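Local coordinates for protein ML032222a iGluR (Mnemiopsis leidyi, PDB 4YKI) that binds glycine in the ligand-binding domain of an ionotropic glutamate receptor subunit and probably couples that binding to the opening of an ion channel, at residues 126-131 with 155-161; 93-98 with 144-149; 194-200 with 249-255. All blocks are in the same frame, centred on the assembly; numbering follows the deposited sequence. Where two conformers were deposited one is given.

Contact 1: 126-131 with 155-161; sequences QVLELL and DSRYSRL
Leu128 and Tyr158 each swing CG opposite their own carbonyl carbon (chi1 -69° and -73°), and with these torsions the leucine ends up above the tyrosine ring, the two side chains crossing nearly at right angles. CD2 of Leu128 sits 3.8 Å from the centroid of the Tyr158 ring and 9° off its normal, a CH-pi contact over the middle of the face. The other branch meets Arg157: Leu128 CD1 lies 3.6 Å from Arg157 CZ, over one face of the guanidinium. That group is held by Asp155, which Arg157 grips side-on through NE and NH2, the latter 2.7 Å from Asp155 OD2. Asp155 OD1 also accepts from Arg157 N, a capping bond ahead of the helix. At the edge of the tyrosine ring, Gln126 NE2 donates to Tyr158 OH over 3.0 Å, with amide and ring planes almost perpendicular, while Gln126 OE1 takes the N-H of Leu128. Farther along, Leu161 fits between Val127 and Leu131, its CD1 3.8 Å from Val127 CG2 and its CD2 3.7 Å from Leu131 CD2. Leu131 also lies against one face of the Arg160 guanidinium, whose salt bridge runs to Glu164. The whole illustrates a 3-10 turn packed on the first turn of helix 157-164, in one lobe of the clamshell, periplasmic-binding-protein-like fold of glutamate receptor ligand-binding domains.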
loop_
_atom_site.group_PDB
_atom_site.type_symbol
_atom_site.label_atom_id
_atom_site.label_comp_id
_atom_site.label_asym_id
_atom_site.label_seq_id
_atom_site.Cartn_x
_atom_site.Cartn_y
_atom_site.Cartn_z
ATOM N N GLN B 126 -6.471 -17.437 -19.048
ATOM C CA GLN B 126 -6.239 -17.489 -17.607
ATOM C C GLN B 126 -5.215 -18.582 -17.351
ATOM O O GLN B 126 -5.241 -19.615 -18.012
ATOM C CB GLN B 126 -7.550 -17.764 -16.858
ATOM C CG GLN B 126 -7.584 -17.290 -15.380
ATOM C CD GLN B 126 -6.924 -18.253 -14.411
ATOM O OE1 GLN B 126 -6.851 -19.457 -14.656
ATOM N NE2 GLN B 126 -6.441 -17.720 -13.294
ATOM N N VAL B 127 -4.302 -18.354 -16.408
ATOM C CA VAL B 127 -3.129 -19.222 -16.290
ATOM C C VAL B 127 -3.446 -20.689 -16.011
ATOM O O VAL B 127 -2.680 -21.560 -16.417
ATOM C CB VAL B 127 -2.100 -18.726 -15.245
ATOM C CG1 VAL B 127 -1.402 -17.446 -15.730
ATOM C CG2 VAL B 127 -2.732 -18.530 -13.870
ATOM N N LEU B 128 -4.545 -21.001 -15.329
ATOM C CA LEU B 128 -4.821 -22.395 -15.001
ATOM C C LEU B 128 -5.110 -23.210 -16.255
ATOM O O LEU B 128 -4.998 -24.440 -16.224
ATOM C CB LEU B 128 -5.953 -22.534 -13.980
ATOM C CG LEU B 128 -5.625 -22.030 -12.560
ATOM C CD1 LEU B 128 -6.819 -22.250 -11.630
ATOM C CD2 LEU B 128 -4.373 -22.667 -11.958
ATOM N N GLU B 129 -5.444 -22.537 -17.356
ATOM C CA GLU B 129 -5.610 -23.225 -18.636
ATOM C C GLU B 129 -4.350 -23.957 -19.095
ATOM O O GLU B 129 -4.426 -24.899 -19.889
ATOM C CB GLU B 129 -6.029 -22.228 -19.714
ATOM C CG GLU B 129 -7.413 -21.668 -19.456
ATOM C CD GLU B 129 -7.822 -20.550 -20.397
ATOM O OE1 GLU B 129 -7.072 -20.237 -21.345
ATOM O OE2 GLU B 129 -8.915 -19.981 -20.166
ATOM N N LEU B 130 -3.191 -23.529 -18.611
ATOM C CA LEU B 130 -1.940 -24.172 -18.965
ATOM C C LEU B 130 -1.910 -25.663 -18.608
ATOM O O LEU B 130 -1.218 -26.445 -19.264
ATOM C CB LEU B 130 -0.782 -23.450 -18.275
ATOM C CG LEU B 130 -0.440 -22.084 -18.866
ATOM C CD1 LEU B 130 0.367 -21.276 -17.879
ATOM C CD2 LEU B 130 0.295 -22.208 -20.187
ATOM N N LEU B 131 -2.646 -26.043 -17.566
ATOM C CA LEU B 131 -2.601 -27.415 -17.047
ATOM C C LEU B 131 -3.278 -28.427 -17.972
ATOM O O LEU B 131 -3.055 -29.637 -17.834
ATOM C CB LEU B 131 -3.237 -27.486 -15.655
ATOM C CG LEU B 131 -2.543 -26.652 -14.572
ATOM C CD1 LEU B 131 -3.330 -26.691 -13.260
ATOM C CD2 LEU B 131 -1.102 -27.108 -14.354
ATOM N N ASP B 155 -6.143 -22.701 -3.603
ATOM C CA ASP B 155 -6.394 -23.541 -4.787
ATOM C C ASP B 155 -5.099 -24.204 -5.251
ATOM O O ASP B 155 -4.249 -23.572 -5.886
ATOM C CB ASP B 155 -7.004 -22.704 -5.913
ATOM C CG ASP B 155 -7.425 -23.533 -7.116
ATOM O OD1 ASP B 155 -7.005 -24.699 -7.258
ATOM O OD2 ASP B 155 -8.180 -22.997 -7.956
ATOM N N SER B 156 -4.955 -25.480 -4.928
ATOM C CA SER B 156 -3.709 -26.192 -5.181
ATOM C C SER B 156 -3.382 -26.390 -6.664
ATOM O O SER B 156 -2.283 -26.822 -7.001
ATOM C CB SER B 156 -3.707 -27.522 -4.434
ATOM O OG SER B 156 -3.572 -27.283 -3.037
ATOM N N ARG B 157 -4.307 -26.049 -7.554
ATOM C CA ARG B 157 -3.982 -26.033 -8.970
ATOM C C ARG B 157 -2.876 -25.008 -9.239
ATOM O O ARG B 157 -2.110 -25.166 -10.184
ATOM C CB ARG B 157 -5.206 -25.745 -9.826
ATOM C CG ARG B 157 -6.220 -26.880 -9.794
ATOM C CD ARG B 157 -7.450 -26.539 -10.615
ATOM N NE ARG B 157 -8.151 -25.387 -10.060
ATOM C CZ ARG B 157 -9.193 -24.790 -10.627
ATOM N NH1 ARG B 157 -9.688 -25.242 -11.772
ATOM N NH2 ARG B 157 -9.741 -23.740 -10.040
ATOM N N TYR B 158 -2.762 -23.972 -8.407
ATOM C CA TYR B 158 -1.661 -23.024 -8.581
ATOM C C TYR B 158 -0.322 -23.658 -8.172
ATOM O O TYR B 158 0.717 -23.352 -8.758
ATOM C CB TYR B 158 -1.925 -21.692 -7.849
ATOM C CG TYR B 158 -2.983 -20.863 -8.546
ATOM C CD1 TYR B 158 -2.676 -20.067 -9.642
ATOM C CD2 TYR B 158 -4.304 -20.926 -8.139
ATOM C CE1 TYR B 158 -3.649 -19.336 -10.289
ATOM C CE2 TYR B 158 -5.281 -20.202 -8.774
ATOM C CZ TYR B 158 -4.948 -19.404 -9.855
ATOM O OH TYR B 158 -5.905 -18.683 -10.523
ATOM N N SER B 159 -0.319 -24.509 -7.152
ATOM C CA SER B 159 0.868 -25.303 -6.856
ATOM C C SER B 159 1.243 -26.208 -8.033
ATOM O O SER B 159 2.425 -26.401 -8.309
ATOM C CB SER B 159 0.664 -26.155 -5.596
ATOM O OG SER B 159 0.817 -25.403 -4.417
ATOM N N ARG B 160 0.245 -26.785 -8.697
ATOM C CA ARG B 160 0.516 -27.577 -9.894
ATOM C C ARG B 160 1.254 -26.757 -10.935
ATOM O O ARG B 160 2.177 -27.254 -11.582
ATOM C CB ARG B 160 -0.756 -28.117 -10.532
ATOM C CG ARG B 160 -1.411 -29.251 -9.814
ATOM C CD ARG B 160 -2.497 -29.896 -10.671
ATOM N NE ARG B 160 -1.914 -30.375 -11.915
ATOM C CZ ARG B 160 -2.577 -30.747 -13.004
ATOM N NH1 ARG B 160 -3.909 -30.752 -13.035
ATOM N NH2 ARG B 160 -1.888 -31.112 -14.071
ATOM N N LEU B 161 0.838 -25.505 -11.132
ATOM C CA LEU B 161 1.526 -24.654 -12.105
ATOM C C LEU B 161 3.000 -24.542 -11.782
ATOM O O LEU B 161 3.843 -24.593 -12.671
ATOM C CB LEU B 161 0.942 -23.239 -12.144
ATOM C CG LEU B 161 -0.351 -23.056 -12.916
ATOM C CD1 LEU B 161 -0.776 -21.609 -12.821
ATOM C CD2 LEU B 161 -0.234 -23.465 -14.389
#

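Contact 2: 93-98 with 144-149; sequences STNSAR and RHPETL. With GLY (glycine), chain E.
Asn95 and His145 meet with amide and imidazole almost coplanar, their planes only 2° apart, across the cleft of the two-lobed clamshell that defines ionotropic glutamate receptor ligand-binding domains. Asn95 ND2 points straight at His145 ND1, 3.0 Å away with an N-H...N angle of 174°, and His145 therefore acts as the acceptor at ND1. The same amide is occupied at its other end: Asn95 OD1 takes the N-H of Arg98 over 2.9 Å, the capping bond of helix 96-99. Placing CG between the backbone N and the carbonyl carbon (chi1 67°) lets the asparagine serve both neighbours. A water that accepts from Asn95 ND2 lies 2.8 Å from Thr148 OG1, adding a bridged link to helix 145-152.

Beside this junction the ligand carboxylate is gripped by both segments. The Arg98 chain runs extended from CG to NE and delivers a two-nitrogen grip, NH1 to glycine OXT and NH2 to glycine O, each 2.9 Å. Ser93 N adds a second bond to glycine OXT, and His145 N, at the start of its helix, meets glycine O at 2.9 Å. Arg144 is set differently: salt bridges to Glu17 and Asp187 hold its guanidinium, and Phe63 makes a cation-pi contact with it. One face of the Arg144 guanidinium carries the glycine CA, which sits 3.5 Å above the plane, over its centre.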
loop_
_atom_site.group_PDB
_atom_site.type_symbol
_atom_site.label_atom_id
_atom_site.label_comp_id
_atom_site.label_asym_id
_atom_site.label_seq_id
_atom_site.Cartn_x
_atom_site.Cartn_y
_atom_site.Cartn_z
ATOM N N SER B 93 8.551 -7.886 -2.321
ATOM C CA SER B 93 7.114 -8.137 -2.255
ATOM C C SER B 93 6.702 -8.633 -0.884
ATOM O O SER B 93 7.402 -9.422 -0.243
ATOM C CB SER B 93 6.734 -9.168 -3.290
ATOM O OG SER B 93 7.160 -8.705 -4.557
ATOM N N THR B 94 5.529 -8.180 -0.448
ATOM C CA THR B 94 4.949 -8.606 0.820
ATOM C C THR B 94 4.216 -9.927 0.670
ATOM O O THR B 94 3.306 -10.046 -0.168
ATOM C CB THR B 94 4.011 -7.535 1.397
ATOM O OG1 THR B 94 2.994 -7.210 0.442
ATOM C CG2 THR B 94 4.799 -6.294 1.756
ATOM N N ASN B 95 4.632 -10.925 1.461
ATOM C CA ASN B 95 3.900 -12.190 1.569
ATOM C C ASN B 95 3.955 -12.731 2.987
ATOM O O ASN B 95 4.823 -12.378 3.775
ATOM C CB ASN B 95 4.290 -13.232 0.490
ATOM C CG ASN B 95 5.701 -13.767 0.617
ATOM O OD1 ASN B 95 6.085 -14.292 1.652
ATOM N ND2 ASN B 95 6.446 -13.723 -0.486
ATOM N N SER B 96 2.982 -13.565 3.307
ATOM C CA SER B 96 2.825 -14.073 4.656
ATOM C C SER B 96 4.000 -14.964 5.084
ATOM O O SER B 96 4.397 -14.960 6.243
ATOM C CB SER B 96 1.495 -14.811 4.796
ATOM O OG SER B 96 0.399 -13.906 4.720
ATOM N N ALA B 97 4.552 -15.741 4.159
ATOM C CA ALA B 97 5.685 -16.595 4.492
ATOM C C ALA B 97 6.845 -15.720 5.013
ATOM O O ALA B 97 7.403 -15.981 6.066
ATOM C CB ALA B 97 6.125 -17.440 3.284
ATOM N N ARG B 98 7.185 -14.663 4.273
ATOM C CA ARG B 98 8.246 -13.752 4.675
ATOM C C ARG B 98 7.907 -13.065 6.010
ATOM O O ARG B 98 8.765 -12.925 6.860
ATOM C CB ARG B 98 8.508 -12.715 3.566
ATOM C CG ARG B 98 9.279 -13.290 2.398
ATOM C CD ARG B 98 9.286 -12.357 1.209
ATOM N NE ARG B 98 10.080 -12.909 0.128
ATOM C CZ ARG B 98 10.189 -12.354 -1.063
ATOM N NH1 ARG B 98 9.566 -11.224 -1.357
ATOM N NH2 ARG B 98 10.969 -12.919 -1.971
ATOM N N ARG B 144 11.349 -16.810 -5.329
ATOM C CA ARG B 144 10.919 -15.437 -5.554
ATOM C C ARG B 144 9.423 -15.405 -5.211
ATOM O O ARG B 144 8.761 -16.450 -5.179
ATOM C CB ARG B 144 11.195 -15.070 -7.020
ATOM C CG ARG B 144 10.930 -13.643 -7.456
ATOM C CD ARG B 144 11.066 -13.527 -8.964
ATOM N NE ARG B 144 10.553 -12.272 -9.526
ATOM C CZ ARG B 144 11.196 -11.110 -9.549
ATOM N NH1 ARG B 144 12.395 -10.982 -9.009
ATOM N NH2 ARG B 144 10.612 -10.052 -10.107
ATOM N N HIS B 145 8.887 -14.211 -4.999
ATOM C CA HIS B 145 7.527 -14.029 -4.494
ATOM C C HIS B 145 6.416 -14.699 -5.313
ATOM O O HIS B 145 5.561 -15.324 -4.723
ATOM C CB HIS B 145 7.311 -12.536 -4.297
ATOM C CG HIS B 145 5.904 -12.132 -4.078
ATOM N ND1 HIS B 145 5.276 -12.246 -2.858
ATOM C CD2 HIS B 145 5.021 -11.564 -4.929
ATOM C CE1 HIS B 145 4.058 -11.748 -2.974
ATOM N NE2 HIS B 145 3.877 -11.326 -4.218
ATOM N N PRO B 146 6.386 -14.556 -6.650
ATOM C CA PRO B 146 5.277 -15.200 -7.362
ATOM C C PRO B 146 5.196 -16.706 -7.090
ATOM O O PRO B 146 4.113 -17.224 -6.838
ATOM C CB PRO B 146 5.565 -14.864 -8.836
ATOM C CG PRO B 146 6.324 -13.554 -8.768
ATOM C CD PRO B 146 7.207 -13.726 -7.555
ATOM N N GLU B 147 6.326 -17.403 -7.128
ATOM C CA GLU B 147 6.368 -18.825 -6.790
ATOM C C GLU B 147 5.757 -19.076 -5.409
ATOM O O GLU B 147 4.957 -19.985 -5.236
ATOM C CB GLU B 147 7.807 -19.320 -6.825
ATOM C CG GLU B 147 7.937 -20.810 -6.541
ATOM C CD GLU B 147 9.364 -21.256 -6.331
ATOM O OE1 GLU B 147 10.010 -20.718 -5.407
ATOM O OE2 GLU B 147 9.830 -22.147 -7.074
ATOM N N THR B 148 6.148 -18.269 -4.432
ATOM C CA THR B 148 5.624 -18.442 -3.083
ATOM C C THR B 148 4.108 -18.259 -3.045
ATOM O O THR B 148 3.389 -19.062 -2.433
ATOM C CB THR B 148 6.314 -17.471 -2.121
ATOM O OG1 THR B 148 7.663 -17.903 -1.914
ATOM C CG2 THR B 148 5.623 -17.458 -0.776
ATOM N N LEU B 149 3.608 -17.218 -3.701
ATOM C CA LEU B 149 2.161 -17.011 -3.714
ATOM C C LEU B 149 1.425 -18.142 -4.381
ATOM O O LEU B 149 0.378 -18.564 -3.896
ATOM C CB LEU B 149 1.773 -15.699 -4.378
ATOM C CG LEU B 149 2.071 -14.410 -3.628
ATOM C CD1 LEU B 149 1.295 -13.255 -4.306
ATOM C CD2 LEU B 149 1.732 -14.531 -2.146
HETATM N N GLY E . 10.033 -8.680 -6.286
HETATM C CA GLY E . 10.399 -10.111 -6.170
HETATM C C GLY E . 10.344 -10.642 -4.757
HETATM O O GLY E . 10.539 -11.866 -4.595
HETATM O OXT GLY E . 10.134 -9.855 -3.810
HETATM O O HOH W 1 8.957 -15.553 -1.236
#

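Contact 3: 194-200 with 249-255; sequences HNLISDC and SSGNSVC
His194 turns the edge of its imidazole, not a face, to the chain at Ser250. With CG anti to the backbone N (chi1 176°), the ring carries His194 ND1 to within 2.9 Å of Ser250 N, which donates to it close to the ring plane along a bent line of 136°. The serine hydroxyl turns instead to the backbone of His194: in one of its two conformers Ser250 OG donates to His194 O over 2.9 Å, in the carbonyl plane and on a lone pair, a bond that the second conformer leaves in doubt. With a leucine in place of His194, Ser250 N would lose its ring acceptor, and the chain at Ser249 and Ser250 would probably be less firmly fixed beside the end of helix 189-195.

Ile197 follows within a type I beta turn, Leu196 to Asp199, and is directed into the bend of the facing segment, where Ile197 CD1 comes within 3.4 Å of Asn252 O and 4.0 Å of Ser253 CB. Beyond it stands the disulfide between Cys200 and Cys255, which probably corresponds to the bond that in other ionotropic glutamate receptors ties the end of the ligand-binding domain back to one lobe. Cys200 SG and Cys255 SG are 2.0 Å apart with a left-handed twist, chi3 -86°, and each sulfur is anti to its own carbonyl carbon. Cys255 SG also approaches Ile197 O at 3.6 Å. Ser253 OG donates to Cys255 O over 3.2 Å, on an in-plane lone pair. Asp199, the last residue of the turn, forms a salt bridge with Arg179 of helix 171-179.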
loop_
_atom_site.group_PDB
_atom_site.type_symbol
_atom_site.label_atom_id
_atom_site.label_comp_id
_atom_site.label_asym_id
_atom_site.label_seq_id
_atom_site.Cartn_x
_atom_site.Cartn_y
_atom_site.Cartn_z
ATOM N N HIS B 194 7.879 -2.628 -17.043
ATOM C CA HIS B 194 9.089 -1.930 -17.388
ATOM C C HIS B 194 9.947 -2.688 -18.393
ATOM O O HIS B 194 10.401 -2.126 -19.409
ATOM C CB HIS B 194 9.928 -1.653 -16.150
ATOM C CG HIS B 194 11.227 -1.022 -16.492
ATOM N ND1 HIS B 194 11.329 0.303 -16.856
ATOM C CD2 HIS B 194 12.457 -1.555 -16.646
ATOM C CE1 HIS B 194 12.583 0.571 -17.158
ATOM N NE2 HIS B 194 13.292 -0.537 -17.044
ATOM N N ASN B 195 10.177 -3.961 -18.104
ATOM C CA ASN B 195 11.162 -4.740 -18.824
ATOM C C ASN B 195 10.702 -5.266 -20.183
ATOM O O ASN B 195 11.546 -5.596 -21.007
ATOM C CB ASN B 195 11.685 -5.868 -17.937
ATOM C CG ASN B 195 12.602 -5.356 -16.854
ATOM O OD1 ASN B 195 13.727 -4.974 -17.150
ATOM N ND2 ASN B 195 12.132 -5.293 -15.629
ATOM N N LEU B 196 9.394 -5.317 -20.418
ATOM C CA LEU B 196 8.870 -5.877 -21.671
ATOM C C LEU B 196 8.219 -4.804 -22.535
ATOM O O LEU B 196 7.494 -5.120 -23.481
ATOM C CB LEU B 196 7.892 -7.008 -21.350
ATOM C CG LEU B 196 8.505 -8.179 -20.585
ATOM C CD1 LEU B 196 7.448 -9.183 -20.207
ATOM C CD2 LEU B 196 9.609 -8.853 -21.354
ATOM N N ILE B 197 8.523 -3.539 -22.257
ATOM C CA ILE B 197 7.892 -2.411 -22.944
ATOM C C ILE B 197 8.040 -2.438 -24.466
ATOM O O ILE B 197 7.123 -2.016 -25.177
ATOM C CB ILE B 197 8.412 -1.050 -22.377
ATOM C CG1 ILE B 197 7.556 0.119 -22.886
ATOM C CG2 ILE B 197 9.893 -0.859 -22.678
ATOM C CD1 ILE B 197 6.119 0.082 -22.420
ATOM N N SER B 198 9.173 -2.943 -24.943
ATOM C CA SER B 198 9.485 -2.998 -26.381
ATOM C C SER B 198 9.371 -4.411 -26.972
ATOM O O SER B 198 9.859 -4.681 -28.084
ATOM C CB SER B 198 10.895 -2.466 -26.632
ATOM O OG SER B 198 11.874 -3.356 -26.121
ATOM N N ASP B 199 8.736 -5.310 -26.226
ATOM C CA ASP B 199 8.427 -6.654 -26.729
ATOM C C ASP B 199 7.023 -6.655 -27.295
ATOM O O ASP B 199 6.047 -7.004 -26.632
ATOM C CB ASP B 199 8.583 -7.699 -25.627
ATOM C CG ASP B 199 10.024 -7.897 -25.235
ATOM O OD1 ASP B 199 10.526 -7.150 -24.370
ATOM O OD2 ASP B 199 10.679 -8.785 -25.805
ATOM N N CYS B 200 6.923 -6.274 -28.560
ATOM C CA CYS B 200 5.629 -6.069 -29.179
ATOM C C CYS B 200 4.908 -7.378 -29.479
ATOM O O CYS B 200 3.723 -7.364 -29.803
ATOM C CB CYS B 200 5.783 -5.246 -30.464
ATOM S SG CYS B 200 6.657 -3.673 -30.259
ATOM N N SER B 249 10.973 4.385 -14.793
ATOM C CA SER B 249 10.263 3.372 -15.564
ATOM C C SER B 249 10.246 3.774 -17.033
ATOM O O SER B 249 10.300 4.960 -17.376
ATOM C CB SER B 249 8.865 3.125 -15.018
ATOM O OG SER B 249 8.068 4.272 -15.164
ATOM N N SER B 250 10.161 2.775 -17.902
ATOM C CA SER B 250 10.233 2.991 -19.341
ATOM C C SER B 250 8.937 3.605 -19.851
ATOM O O SER B 250 7.853 3.322 -19.334
ATOM C CB SER B 250 10.529 1.669 -20.058
ATOM O OG SER B 250 9.585 0.666 -19.720
ATOM N N GLY B 251 9.065 4.459 -20.863
ATOM C CA GLY B 251 7.932 5.156 -21.438
ATOM C C GLY B 251 7.876 4.861 -22.918
ATOM O O GLY B 251 8.682 4.082 -23.434
ATOM N N ASN B 252 6.932 5.497 -23.604
ATOM C CA ASN B 252 6.667 5.184 -24.996
ATOM C C ASN B 252 6.395 3.694 -25.138
ATOM O O ASN B 252 6.058 3.005 -24.175
ATOM C CB ASN B 252 7.857 5.574 -25.889
ATOM C CG ASN B 252 8.074 7.067 -25.964
ATOM O OD1 ASN B 252 7.722 7.814 -25.049
ATOM N ND2 ASN B 252 8.660 7.515 -27.070
ATOM N N SER B 253 6.511 3.234 -26.374
ATOM C CA SER B 253 6.655 1.836 -26.720
ATOM C C SER B 253 6.722 1.891 -28.230
ATOM O O SER B 253 5.819 2.435 -28.870
ATOM C CB SER B 253 5.472 0.973 -26.261
ATOM O OG SER B 253 4.265 1.373 -26.888
ATOM N N VAL B 254 7.804 1.371 -28.797
ATOM C CA VAL B 254 7.926 1.275 -30.245
ATOM C C VAL B 254 6.693 0.562 -30.810
ATOM O O VAL B 254 6.295 0.799 -31.948
ATOM C CB VAL B 254 9.216 0.522 -30.640
ATOM C CG1 VAL B 254 9.281 0.285 -32.148
ATOM C CG2 VAL B 254 10.439 1.299 -30.175
ATOM N N CYS B 255 6.083 -0.290 -29.989
ATOM C CA CYS B 255 4.897 -1.047 -30.380
ATOM C C CYS B 255 3.709 -0.131 -30.676
ATOM O O CYS B 255 3.247 0.607 -29.806
ATOM C CB CYS B 255 4.535 -2.034 -29.266
ATOM S SG CYS B 255 5.974 -2.851 -28.538
#

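From the N terminus, contact 2 opens first, at residues 93-98, and closes at 144-149. Contact 1 opens inside that loop, at 126-131, but closes beyond it, at 155-161, so the two cross along the chain. Their centres are about 17 Å apart, and helices 145-152 and 157-164, which follow each other, carry their second halves. Contact 2 spans the cleft between the lobes, whereas contact 1 lies within one lobe, joining the 3-10 segment before strand 137-141 to helix 157-164. Contact 3 comes later, in series with both: it begins at the end of helix 189-195 and brings the C-terminal tail after helix 240-248 back to it, its centre about 26 Å from that of contact 2, across the chain's centre.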